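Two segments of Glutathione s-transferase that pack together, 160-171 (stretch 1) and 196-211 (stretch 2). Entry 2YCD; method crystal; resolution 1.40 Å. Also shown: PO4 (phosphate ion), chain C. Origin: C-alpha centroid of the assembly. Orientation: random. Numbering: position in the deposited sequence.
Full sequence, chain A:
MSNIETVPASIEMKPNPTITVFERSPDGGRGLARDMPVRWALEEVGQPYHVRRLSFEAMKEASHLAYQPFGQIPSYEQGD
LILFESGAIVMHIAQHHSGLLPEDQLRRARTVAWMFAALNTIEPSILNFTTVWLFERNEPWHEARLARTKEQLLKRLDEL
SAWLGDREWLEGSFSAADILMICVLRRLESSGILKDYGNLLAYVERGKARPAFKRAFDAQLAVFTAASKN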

ATOM      1  N   LEU A 160       4.924  14.015  -8.354  1.00 10.95           N
ATOM      2  CA  LEU A 160       4.602  14.404  -6.991  1.00 11.40           C
ATOM      3  C   LEU A 160       4.932  15.875  -6.727  1.00 11.64           C
ATOM      4  O   LEU A 160       4.179  16.599  -6.073  1.00 12.37           O
ATOM      5  CB  LEU A 160       5.369  13.514  -5.999  1.00 11.12           C
ATOM      6  CG  LEU A 160       5.093  13.798  -4.519  1.00 10.49           C
ATOM      7  CD1 LEU A 160       3.638  13.525  -4.163  1.00 11.86           C
ATOM      8  CD2 LEU A 160       6.023  12.979  -3.617  1.00 11.59           C
ATOM      9  N   SER A 161       6.085  16.301  -7.233  1.00 11.32           N
ATOM     10  CA  SER A 161       6.546  17.682  -7.058  1.00 11.75           C
ATOM     11  C   SER A 161       5.605  18.677  -7.742  1.00 12.70           C
ATOM     12  O   SER A 161       5.257  19.709  -7.161  1.00 11.93           O
ATOM     13  CB  SER A 161       7.958  17.795  -7.620  1.00 12.94           C
ATOM     14  OG  SER A 161       8.416  19.141  -7.560  1.00 13.82           O
ATOM     15  N   ALA A 162       5.168  18.331  -8.951  1.00 11.72           N
ATOM     16  CA  ALA A 162       4.277  19.211  -9.696  1.00 15.62           C
ATOM     17  C   ALA A 162       2.954  19.323  -8.971  1.00 16.01           C
ATOM     18  O   ALA A 162       2.353  20.401  -8.873  1.00 17.53           O
ATOM     19  CB  ALA A 162       4.067  18.686 -11.097  1.00 14.59           C
ATOM     20  N   TRP A 163       2.477  18.205  -8.450  1.00 15.38           N
ATOM     21  CA  TRP A 163       1.214  18.248  -7.772  1.00 15.65           C
ATOM     22  C   TRP A 163       1.299  19.054  -6.456  1.00 15.28           C
ATOM     23  O   TRP A 163       0.398  19.846  -6.137  1.00 17.27           O
ATOM     24  CB  TRP A 163       0.656  16.830  -7.582  1.00 19.63           C
ATOM     25  CG  TRP A 163      -0.680  16.898  -6.978  1.00 17.72           C
ATOM     26  CD1 TRP A 163      -1.890  16.956  -7.617  1.00 22.73           C
ATOM     27  CD2 TRP A 163      -0.949  17.000  -5.585  1.00 14.33           C
ATOM     28  NE1 TRP A 163      -2.897  17.070  -6.692  1.00 22.66           N
ATOM     29  CE2 TRP A 163      -2.342  17.110  -5.438  1.00 18.57           C
ATOM     30  CE3 TRP A 163      -0.145  17.027  -4.445  1.00 18.56           C
ATOM     31  CZ2 TRP A 163      -2.952  17.220  -4.188  1.00 21.80           C
ATOM     32  CZ3 TRP A 163      -0.754  17.141  -3.219  1.00 15.70           C
ATOM     33  CH2 TRP A 163      -2.136  17.228  -3.097  1.00 24.34           C
ATOM     34  N   LEU A 164       2.380  18.874  -5.695  1.00 12.86           N
ATOM     35  CA  LEU A 164       2.501  19.528  -4.405  1.00 13.91           C
ATOM     36  C   LEU A 164       2.568  21.048  -4.552  1.00 15.42           C
ATOM     37  O   LEU A 164       2.009  21.767  -3.738  1.00 15.37           O
ATOM     38  CB  LEU A 164       3.720  19.003  -3.626  1.00 15.08           C
ATOM     39  CG  LEU A 164       3.894  19.543  -2.205  1.00 13.28           C
ATOM     40  CD1 LEU A 164       2.843  18.946  -1.247  1.00 15.26           C
ATOM     41  CD2 LEU A 164       5.309  19.281  -1.694  1.00 19.02           C
ATOM     42  N   GLY A 165       3.253  21.534  -5.581  1.00 13.83           N
ATOM     43  CA  GLY A 165       3.378  22.981  -5.754  1.00 15.13           C
ATOM     44  C   GLY A 165       3.881  23.665  -4.490  1.00 13.49           C
ATOM     45  O   GLY A 165       4.923  23.274  -3.954  1.00 14.28           O
ATOM     46  N   ASP A 166       3.138  24.671  -4.017  1.00 16.09           N
ATOM     47  CA  ASP A 166       3.498  25.415  -2.816  1.00 15.52           C
ATOM     48  C   ASP A 166       2.695  24.989  -1.577  1.00 15.16           C
ATOM     49  O   ASP A 166       2.684  25.694  -0.566  1.00 19.59           O
ATOM     50  CB  ASP A 166       3.307  26.925  -3.066  1.00 18.97           C
ATOM     51  CG  ASP A 166       3.884  27.780  -1.956  1.00 22.21           C
ATOM     52  OD1 ASP A 166       5.066  27.595  -1.616  1.00 21.01           O
ATOM     53  OD2 ASP A 166       3.155  28.640  -1.416  1.00 31.66           O
ATOM     54  N   ARG A 167       2.043  23.835  -1.635  1.00 16.19           N
ATOM     55  CA  ARG A 167       1.277  23.361  -0.478  1.00 16.60           C
ATOM     56  C   ARG A 167       2.210  23.089   0.700  1.00 14.04           C
ATOM     57  O   ARG A 167       3.300  22.531   0.511  1.00 14.99           O
ATOM     58  CB  ARG A 167       0.530  22.068  -0.827  1.00 16.29           C
ATOM     59  CG  ARG A 167      -0.564  22.195  -1.894  1.00 17.53           C
ATOM     60  CD  ARG A 167      -1.029  20.821  -2.363  1.00 17.02           C
ATOM     61  NE  ARG A 167      -2.027  20.905  -3.428  1.00 26.27           N
ATOM     62  CZ  ARG A 167      -3.316  20.622  -3.272  1.00 39.20           C
ATOM     63  NH1 ARG A 167      -3.776  20.217  -2.094  1.00 29.95           N
ATOM     64  NH2 ARG A 167      -4.148  20.733  -4.299  1.00 37.03           N
ATOM     65  N   GLU A 168       1.775  23.453   1.912  1.00 13.53           N
ATOM     66  CA  GLU A 168       2.533  23.116   3.109  1.00 14.45           C
ATOM     67  C   GLU A 168       2.505  21.594   3.320  1.00 11.55           C
ATOM     68  O   GLU A 168       3.548  20.992   3.549  1.00 11.89           O
ATOM     69  CB  GLU A 168       1.964  23.832   4.341  1.00 15.67           C
ATOM     70  CG  GLU A 168       2.883  23.757   5.552  1.00 17.27           C
ATOM     71  CD  GLU A 168       2.285  24.404   6.794  1.00 22.77           C
ATOM     72  OE1 GLU A 168       1.134  24.876   6.727  1.00 23.35           O
ATOM     73  OE2 GLU A 168       2.969  24.419   7.834  1.00 30.45           O
ATOM     74  N   TRP A 169       1.311  21.013   3.203  1.00 12.55           N
ATOM     75  CA  TRP A 169       1.091  19.579   3.429  1.00 11.21           C
ATOM     76  C   TRP A 169       0.261  19.024   2.283  1.00 14.45           C
ATOM     77  O   TRP A 169      -0.235  19.777   1.442  1.00 15.10           O
ATOM     78  CB  TRP A 169       0.402  19.343   4.780  1.00 10.97           C
ATOM     79  CG  TRP A 169       1.110  20.005   5.942  1.00 11.91           C
ATOM     80  CD1 TRP A 169       0.642  21.046   6.700  1.00 11.89           C
ATOM     81  CD2 TRP A 169       2.408  19.679   6.464  1.00 10.50           C
ATOM     82  NE1 TRP A 169       1.567  21.375   7.659  1.00 10.63           N
ATOM     83  CE2 TRP A 169       2.662  20.560   7.530  1.00 10.06           C
ATOM     84  CE3 TRP A 169       3.381  18.724   6.136  1.00 10.38           C
ATOM     85  CZ2 TRP A 169       3.836  20.518   8.280  1.00 13.59           C
ATOM     86  CZ3 TRP A 169       4.562  18.690   6.874  1.00 11.96           C
ATOM     87  CH2 TRP A 169       4.775  19.584   7.934  1.00 12.89           C
ATOM     88  N   LEU A 170       0.111  17.705   2.230  1.00 11.54           N
ATOM     89  CA  LEU A 170      -0.612  17.080   1.117  1.00 15.20           C
ATOM     90  C   LEU A 170      -2.101  17.449   1.036  1.00 14.05           C
ATOM     91  O   LEU A 170      -2.619  17.645  -0.073  1.00 20.36           O
ATOM     92  CB  LEU A 170      -0.445  15.558   1.149  1.00 12.98           C
ATOM     93  CG  LEU A 170       0.963  15.018   0.845  1.00 11.76           C
ATOM     94  CD1 LEU A 170       1.055  13.581   1.315  1.00 11.29           C
ATOM     95  CD2 LEU A 170       1.367  15.129  -0.620  1.00 14.50           C
ATOM     96  N   GLU A 171      -2.801  17.475   2.167  1.00 15.67           N
ATOM     97  CA  GLU A 171      -4.253  17.763   2.180  1.00 16.89           C
ATOM     98  C   GLU A 171      -4.618  18.761   3.267  1.00 16.44           C
ATOM     99  O   GLU A 171      -5.135  18.392   4.325  1.00 21.65           O
ATOM    100  CB  GLU A 171      -5.074  16.471   2.355  1.00 18.22           C
ATOM    101  CG  GLU A 171      -6.604  16.665   2.447  1.00 30.43           C
ATOM    102  CD  GLU A 171      -7.195  17.472   1.296  1.00 40.09           C
ATOM    103  OE1 GLU A 171      -6.829  17.229   0.123  1.00 30.85           O
ATOM    104  OE2 GLU A 171      -8.037  18.357   1.570  1.00 48.28           O
ATOM    105  N   ASP A 196      17.398  17.601  -6.044  1.00 20.49           N
ATOM    106  CA  ASP A 196      16.931  18.054  -7.345  1.00 21.35           C
ATOM    107  C   ASP A 196      15.437  18.372  -7.364  1.00 20.47           C
ATOM    108  O   ASP A 196      14.897  18.763  -8.394  1.00 21.88           O
ATOM    109  CB  ASP A 196      17.266  17.026  -8.428  1.00 27.95           C
ATOM    110  CG  ASP A 196      18.749  16.959  -8.719  1.00 37.09           C
ATOM    111  OD1 ASP A 196      19.397  18.028  -8.717  1.00 36.18           O
ATOM    112  OD2 ASP A 196      19.266  15.842  -8.940  1.00 38.69           O
ATOM    113  N   TYR A 197      14.783  18.212  -6.214  1.00 16.73           N
ATOM    114  CA  TYR A 197      13.359  18.495  -6.087  1.00 16.02           C
ATOM    115  C   TYR A 197      13.120  19.416  -4.894  1.00 16.63           C
ATOM    116  O   TYR A 197      12.709  18.975  -3.815  1.00 14.61           O
ATOM    117  CB  TYR A 197      12.563  17.188  -5.937  1.00 18.34           C
ATOM    118  CG  TYR A 197      12.643  16.334  -7.179  1.00 16.20           C
ATOM    119  CD1 TYR A 197      13.662  15.405  -7.339  1.00 13.25           C
ATOM    120  CD2 TYR A 197      11.710  16.468  -8.198  1.00 14.54           C
ATOM    121  CE1 TYR A 197      13.761  14.645  -8.475  1.00 16.59           C
ATOM    122  CE2 TYR A 197      11.790  15.705  -9.343  1.00 14.92           C
ATOM    123  CZ  TYR A 197      12.814  14.797  -9.481  1.00 14.06           C
ATOM    124  OH  TYR A 197      12.890  14.042 -10.619  1.00 17.45           O
ATOM    125  N   GLY A 198      13.391  20.703  -5.084  1.00 15.61           N
ATOM    126  CA  GLY A 198      13.422  21.641  -3.984  1.00 17.03           C
ATOM    127  C   GLY A 198      12.185  21.601  -3.106  1.00 13.65           C
ATOM    128  O   GLY A 198      12.304  21.652  -1.882  1.00 15.02           O
ATOM    129  N   ASN A 199      10.997  21.530  -3.708  1.00 14.13           N
ATOM    130  CA  ASN A 199       9.788  21.545  -2.891  1.00 12.80           C
ATOM    131  C   ASN A 199       9.592  20.240  -2.104  1.00 10.15           C
ATOM    132  O   ASN A 199       9.091  20.271  -0.994  1.00 12.03           O
ATOM    133  CB  ASN A 199       8.522  21.993  -3.667  1.00 13.73           C
ATOM    134  CG  ASN A 199       8.025  20.965  -4.672  1.00 13.41           C
ATOM    135  OD1 ASN A 199       8.765  20.100  -5.136  1.00 14.17           O
ATOM    136  ND2 ASN A 199       6.771  21.102  -5.050  1.00 13.31           N
ATOM    137  N   LEU A 200      10.044  19.117  -2.656  1.00 10.83           N
ATOM    138  CA  LEU A 200       9.977  17.852  -1.916  1.00 11.07           C
ATOM    139  C   LEU A 200      10.960  17.815  -0.755  1.00 11.14           C
ATOM    140  O   LEU A 200      10.621  17.344   0.341  1.00 10.82           O
ATOM    141  CB  LEU A 200      10.196  16.663  -2.859  1.00 11.01           C
ATOM    142  CG  LEU A 200       9.197  16.466  -4.007  1.00 11.06           C
ATOM    143  CD1 LEU A 200       9.499  15.158  -4.705  1.00 11.80           C
ATOM    144  CD2 LEU A 200       7.757  16.502  -3.537  1.00 12.37           C
ATOM    145  N   LEU A 201      12.177  18.315  -0.980  1.00 11.78           N
ATOM    146  CA  LEU A 201      13.164  18.447   0.080  1.00 12.14           C
ATOM    147  C   LEU A 201      12.636  19.321   1.215  1.00 13.80           C
ATOM    148  O   LEU A 201      12.748  18.974   2.386  1.00 12.99           O
ATOM    149  CB  LEU A 201      14.435  19.060  -0.497  1.00 15.99           C
ATOM    150  CG  LEU A 201      15.579  19.221   0.504  1.00 16.80           C
ATOM    151  CD1 LEU A 201      15.935  17.871   1.132  1.00 24.44           C
ATOM    152  CD2 LEU A 201      16.781  19.825  -0.210  1.00 23.10           C
ATOM    153  N   ALA A 202      12.062  20.467   0.865  1.00 11.34           N
ATOM    154  CA  ALA A 202      11.529  21.391   1.860  1.00 11.24           C
ATOM    155  C   ALA A 202      10.359  20.767   2.620  1.00  9.00           C
ATOM    156  O   ALA A 202      10.195  20.994   3.824  1.00 12.31           O
ATOM    157  CB  ALA A 202      11.106  22.714   1.191  1.00 12.58           C
ATOM    158  N   TYR A 203       9.545  19.995   1.902  1.00 10.41           N
ATOM    159  CA  TYR A 203       8.419  19.265   2.492  1.00  9.96           C
ATOM    160  C   TYR A 203       8.911  18.254   3.548  1.00 10.13           C
ATOM    161  O   TYR A 203       8.438  18.245   4.679  1.00 10.08           O
ATOM    162  CB  TYR A 203       7.634  18.595   1.358  1.00 11.10           C
ATOM    163  CG  TYR A 203       6.560  17.607   1.780  1.00  9.98           C
ATOM    164  CD1 TYR A 203       5.407  18.026   2.420  1.00  9.26           C
ATOM    165  CD2 TYR A 203       6.710  16.248   1.521  1.00  9.61           C
ATOM    166  CE1 TYR A 203       4.418  17.123   2.796  1.00 10.25           C
ATOM    167  CE2 TYR A 203       5.733  15.336   1.877  1.00  9.06           C
ATOM    168  CZ  TYR A 203       4.594  15.764   2.516  1.00  8.50           C
ATOM    169  OH  TYR A 203       3.639  14.849   2.896  1.00  9.25           O
ATOM    170  N   VAL A 204       9.896  17.448   3.184  1.00  9.83           N
ATOM    171  CA  VAL A 204      10.479  16.497   4.132  1.00  9.83           C
ATOM    172  C   VAL A 204      11.048  17.242   5.350  1.00 10.53           C
ATOM    173  O   VAL A 204      10.820  16.837   6.491  1.00 10.20           O
ATOM    174  CB  VAL A 204      11.571  15.672   3.451  1.00  9.49           C
ATOM    175  CG1 VAL A 204      12.392  14.895   4.487  1.00 11.04           C
ATOM    176  CG2 VAL A 204      10.942  14.723   2.436  1.00 11.72           C
ATOM    177  N   GLU A 205      11.778  18.334   5.113  1.00 11.56           N
ATOM    178  CA  GLU A 205      12.333  19.107   6.219  1.00 10.91           C
ATOM    179  C   GLU A 205      11.248  19.721   7.110  1.00  9.62           C
ATOM    180  O   GLU A 205      11.416  19.786   8.343  1.00 10.93           O
ATOM    181  CB  GLU A 205      13.331  20.175   5.739  1.00 12.73           C
ATOM    182  CG  GLU A 205      14.605  19.594   5.102  1.00 16.78           C
ATOM    183  CD  GLU A 205      15.374  18.652   6.021  1.00 39.71           C
ATOM    184  OE1 GLU A 205      15.329  18.840   7.254  1.00 38.80           O
ATOM    185  OE2 GLU A 205      16.031  17.719   5.506  1.00 33.84           O
ATOM    186  N   ARG A 206      10.134  20.150   6.522  1.00 11.34           N
ATOM    187  CA  ARG A 206       9.022  20.678   7.322  1.00 11.34           C
ATOM    188  C   ARG A 206       8.501  19.628   8.315  1.00  9.58           C
ATOM    189  O   ARG A 206       8.172  19.940   9.468  1.00 10.59           O
ATOM    190  CB  ARG A 206       7.874  21.158   6.428  1.00 14.64           C
ATOM    191  CG  ARG A 206       8.106  22.533   5.818  1.00 22.61           C
ATOM    192  CD  ARG A 206       6.802  23.162   5.319  1.00 23.15           C
ATOM    193  NE  ARG A 206       6.217  22.426   4.214  1.00 21.55           N
ATOM    194  CZ  ARG A 206       6.646  22.492   2.964  1.00 18.64           C
ATOM    195  NH1 ARG A 206       7.694  23.258   2.651  1.00 16.63           N
ATOM    196  NH2 ARG A 206       6.034  21.798   2.023  1.00 20.88           N
ATOM    197  N   GLY A 207       8.404  18.380   7.855  1.00 10.62           N
ATOM    198  CA  GLY A 207       7.973  17.300   8.732  1.00  9.94           C
ATOM    199  C   GLY A 207       8.999  16.998   9.827  1.00  8.51           C
ATOM    200  O   GLY A 207       8.644  16.813  10.991  1.00  9.77           O
ATOM    201  N   LYS A 208      10.270  16.940   9.445  1.00  8.85           N
ATOM    202  CA  LYS A 208      11.347  16.616  10.383  1.00  8.44           C
ATOM    203  C   LYS A 208      11.510  17.672  11.470  1.00 11.42           C
ATOM    204  O   LYS A 208      12.033  17.367  12.547  1.00 11.53           O
ATOM    205  CB  LYS A 208      12.672  16.434   9.635  1.00 11.11           C
ATOM    206  CG  LYS A 208      12.694  15.188   8.728  1.00 10.04           C
ATOM    207  CD  LYS A 208      13.897  15.135   7.788  1.00 15.06           C
ATOM    208  CE  LYS A 208      15.221  15.189   8.495  1.00 24.42           C
ATOM    209  NZ  LYS A 208      16.332  15.094   7.488  1.00 22.08           N
ATOM    210  N   ALA A 209      11.051  18.902  11.207  1.00  9.81           N
ATOM    211  CA  ALA A 209      11.149  19.970  12.194  1.00  9.67           C
ATOM    212  C   ALA A 209      10.038  19.926  13.244  1.00 11.48           C
ATOM    213  O   ALA A 209      10.099  20.651  14.237  1.00 11.31           O
ATOM    214  CB  ALA A 209      11.165  21.331  11.487  1.00  9.96           C
ATOM    215  N   ARG A 210       9.017  19.094  13.059  1.00  9.82           N
ATOM    216  CA  ARG A 210       7.939  19.043  14.042  1.00  9.90           C
ATOM    217  C   ARG A 210       8.406  18.385  15.348  1.00  8.92           C
ATOM    218  O   ARG A 210       9.125  17.390  15.333  1.00  9.77           O
ATOM    219  CB  ARG A 210       6.734  18.301  13.462  1.00  9.61           C
ATOM    220  CG  ARG A 210       6.129  19.005  12.254  1.00  9.68           C
ATOM    221  CD  ARG A 210       4.963  18.218  11.649  1.00  9.20           C
ATOM    222  NE  ARG A 210       3.824  18.075  12.559  1.00  8.33           N
ATOM    223  CZ  ARG A 210       2.820  18.947  12.660  1.00  8.94           C
ATOM    224  NH1 ARG A 210       2.805  20.052  11.916  1.00  9.52           N
ATOM    225  NH2 ARG A 210       1.831  18.740  13.515  1.00 11.04           N
ATOM    226  N   PRO A 211       7.985  18.916  16.505  1.00  9.85           N
ATOM    227  CA  PRO A 211       8.453  18.327  17.768  1.00 11.06           C
ATOM    228  C   PRO A 211       8.108  16.850  17.941  1.00  8.59           C
ATOM    229  O   PRO A 211       8.906  16.108  18.533  1.00  9.80           O
ATOM    230  CB  PRO A 211       7.751  19.178  18.843  1.00 12.93           C
ATOM    231  CG  PRO A 211       7.365  20.439  18.136  1.00 23.30           C
ATOM    232  CD  PRO A 211       7.150  20.113  16.699  1.00 11.22           C
TER
HETATM  233  P   PO4 C 601       0.237  22.261  13.616  1.00 19.66           P
HETATM  234  O1  PO4 C 601       1.217  22.763  12.590  1.00 28.50           O
HETATM  235  O2  PO4 C 601       0.846  22.407  14.997  1.00 17.62           O
HETATM  236  O3  PO4 C 601      -1.051  23.059  13.569  1.00 22.49           O
HETATM  237  O4  PO4 C 601      -0.096  20.808  13.365  1.00 26.94           O

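The first stretch is the last turn of a helix, residues 160-164, followed by an irregular tail; the second is dominated by the helix 198-208. The two helix axes cross at 73° with a closest approach of 9.3 Å, so the contact near the crossing is short, and the tail extends it by running on past Tyr 203 and Arg 206.

The first helix ends at Leu 164; Gly 165, the next residue, leaves helical geometry with a positive phi, 52°, a conformation that favours glycine. It lies in a type II' turn from Leu 164 to Arg 167, closed by the bond from Arg 167 N to Leu 164 O (2.9 Å). Asn 199 gives Gly 165 O a donor and adds a second donor to Ser 161 O, which already accepts from Gly 165 N (3.1 Å). With chi1 at 72° (p) and its CA-to-CB bond directed toward the first stretch, it presents both ends of its amide: Asn 199 ND2 donates to Ser 161 O (2.9 Å) and to Gly 165 O (3.1 Å), while Asn 199 OD1 accepts from Ser 161 OG (2.6 Å). An amide suits this place because it combines donor and acceptor in one planar group. Ser 161 adopts chi1 t, which places its small hydroxyl within reach of that acceptor.

Beneath this polar cluster lies a greasy one. Leu 160 and Leu 164 both take the t, p rotamer, and Leu 200 takes m, t, which brings Leu 200 CD2 to 3.9 Å from Leu 160 CG and 4.1 Å from Leu 164 CD2. Leu 164 CD2 also rests 3.9 Å from Tyr 203 CB. Branched, flexible leucines fill such a buried space well.

The CA-to-CB bond of Tyr 203, chi1 t, points sideways to the first stretch, but its ring reaches the tail. Tyr 203 CE1 lies 3.8 Å from Trp 169 CE3, and Tyr 203 CZ lies 4.1 Å from Leu 170 CG; its hydroxyl is hydrogen-bonded elsewhere in the structure. The CA-to-CB bond of Trp 169 points away from the second stretch, yet chi1 m and chi2 113° bring the indole back to it. At the ring edge, Trp 169 CH2 lies 3.7 Å from Arg 206 O and packs 3.8 Å from Gly 207 N.

Arg 206 folds its chain through chi3 m so that Arg 206 NE (3.1 Å) and Arg 206 NH2 (3.0 Å) both donate to Glu 168 O, a forked bond suited to guanidinium. Arg 210, with chi3 p, brings Arg 210 NH1 within 3.8 Å of Trp 169 CZ2 and also binds the phosphate, most closely through Arg 210 NH2 to PO4 O4 (2.8 Å).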